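Local structure of KaiC-like domain-containing protein (Pyrococcus horikoshii, 3BS4) at residues K128-M131 with L135-G138. The protein is of unknown function but carries a KaiC-like domain, consistent with a fold related to that of the RecA-like ATPases. Sequence-based numbering, arbitrary orientation.
Sequences KVWM and LFEG
The carbonyl O of Trp130, in the last turn of helix 115-132, takes a short hydrogen bond from Leu135 N at 2.8 Å. It is nearly straight, 170° at the hydrogen, and ties the chain back to the helix just after it has left it, which brings Leu135 and Phe136 against Trp130 and Met131. On the loop side, the Phe136 ring carries most of the packing. Its CE2 lies 3.6 Å from Trp130 CB, while its CZ comes to 3.9 Å from CE3 of the indole. Trp130 turns an edge toward the face of this ring: the planes stand at 79°, with the centre of the five-membered ring 5.8 Å from the centre of the Phe136 ring, an edge-to-face pair. Met131 closes in on the same phenyl ring. Its side chain leaves the helix with CG opposite the backbone N (chi1 -174°) and folds over at both chi2 and chi3, which carries the terminal CE to 3.6 Å from Phe136 CD2; the sulfur sits farther out, in an oblique Met-aromatic contact. Leu135 adds a lighter touch, its CD1 meeting the edge of the indole at CD1 of Trp130, 4.0 Å away. Were Phe136 cut back to an alanine, Trp130 would probably lose its aromatic face and the Met131 methyl the ring it rests against, leaving the thioether less restrained. The indole has a second hold, since the buried NE1 donates to the carbonyl of His82. Taken together, the contact packs the C-terminal end of helix 115-132 against the loop that leads into strand 141-146, with Leu141 of that strand and Leu51 of its neighbour 51-56 touching the side chains of both Trp130 and Phe136 and Pro181 lying against Met131 and Phe136.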
loop_
_atom_site.group_PDB
_atom_site.type_symbol
_atom_site.label_atom_id
_atom_site.label_comp_id
_atom_site.label_asym_id
_atom_site.label_seq_id
_atom_site.Cartn_x
_atom_site.Cartn_y
_atom_site.Cartn_z
ATOM N N LYS A 128 4.409 1.546 -19.139
ATOM C CA LYS A 128 4.466 1.639 -20.620
ATOM C C LYS A 128 3.118 1.245 -21.217
ATOM O O LYS A 128 2.653 1.870 -22.184
ATOM C CB LYS A 128 5.593 0.769 -21.185
ATOM C CG LYS A 128 5.889 0.961 -22.681
ATOM C CD LYS A 128 7.061 0.063 -23.116
ATOM C CE LYS A 128 7.546 0.395 -24.526
ATOM N NZ LYS A 128 7.813 1.861 -24.664
ATOM N N VAL A 129 2.489 0.214 -20.654
ATOM C CA VAL A 129 1.150 -0.184 -21.110
ATOM C C VAL A 129 0.156 0.959 -20.868
ATOM O O VAL A 129 -0.599 1.346 -21.771
ATOM C CB VAL A 129 0.641 -1.498 -20.456
ATOM C CG1 VAL A 129 -0.762 -1.838 -20.928
ATOM C CG2 VAL A 129 1.594 -2.659 -20.744
ATOM N N TRP A 130 0.135 1.493 -19.647
ATOM C CA TRP A 130 -0.781 2.585 -19.338
ATOM C C TRP A 130 -0.562 3.767 -20.252
ATOM O O TRP A 130 -1.533 4.401 -20.703
ATOM C CB TRP A 130 -0.614 3.033 -17.884
ATOM C CG TRP A 130 -1.226 2.076 -16.893
ATOM C CD1 TRP A 130 -2.354 1.336 -17.060
ATOM C CD2 TRP A 130 -0.770 1.817 -15.558
ATOM N NE1 TRP A 130 -2.627 0.612 -15.919
ATOM C CE2 TRP A 130 -1.668 0.891 -14.980
ATOM C CE3 TRP A 130 0.314 2.273 -14.798
ATOM C CZ2 TRP A 130 -1.514 0.406 -13.678
ATOM C CZ3 TRP A 130 0.468 1.786 -13.504
ATOM C CH2 TRP A 130 -0.443 0.869 -12.959
ATOM N N MET A 131 0.702 4.095 -20.512
ATOM C CA MET A 131 1.003 5.259 -21.357
ATOM C C MET A 131 0.577 4.990 -22.815
ATOM O O MET A 131 -0.032 5.862 -23.465
ATOM C CB MET A 131 2.484 5.666 -21.282
ATOM C CG MET A 131 2.790 6.975 -22.038
ATOM S SD MET A 131 1.947 8.482 -21.435
ATOM C CE MET A 131 2.731 8.573 -19.839
ATOM N N LEU A 135 -3.927 5.863 -20.623
ATOM C CA LEU A 135 -4.794 5.669 -19.478
ATOM C C LEU A 135 -4.456 6.587 -18.312
ATOM O O LEU A 135 -5.255 6.683 -17.390
ATOM C CB LEU A 135 -4.832 4.203 -19.029
ATOM C CG LEU A 135 -5.587 3.266 -19.979
ATOM C CD1 LEU A 135 -5.395 1.819 -19.571
ATOM C CD2 LEU A 135 -7.083 3.624 -20.038
ATOM N N PHE A 136 -3.304 7.258 -18.334
ATOM C CA PHE A 136 -3.017 8.219 -17.261
ATOM C C PHE A 136 -3.925 9.442 -17.342
ATOM O O PHE A 136 -4.253 10.056 -16.328
ATOM C CB PHE A 136 -1.566 8.687 -17.267
ATOM C CG PHE A 136 -0.567 7.637 -16.859
ATOM C CD1 PHE A 136 -0.362 7.324 -15.506
ATOM C CD2 PHE A 136 0.216 7.010 -17.809
ATOM C CE1 PHE A 136 0.601 6.381 -15.138
ATOM C CE2 PHE A 136 1.177 6.075 -17.447
ATOM C CZ PHE A 136 1.363 5.761 -16.108
ATOM N N GLU A 137 -4.340 9.784 -18.562
ATOM C CA GLU A 137 -5.154 10.972 -18.790
ATOM C C GLU A 137 -6.434 10.971 -17.964
ATOM O O GLU A 137 -7.244 10.065 -18.080
ATOM C CB GLU A 137 -5.474 11.090 -20.280
ATOM C CG GLU A 137 -6.662 11.995 -20.606
ATOM C CD GLU A 137 -6.391 13.455 -20.302
ATOM O OE1 GLU A 137 -5.276 13.936 -20.620
ATOM O OE2 GLU A 137 -7.303 14.121 -19.749
ATOM N N GLY A 138 -6.588 11.992 -17.117
ATOM C CA GLY A 138 -7.784 12.163 -16.291
ATOM C C GLY A 138 -7.861 11.222 -15.098
ATOM O O GLY A 138 -8.883 11.165 -14.413
#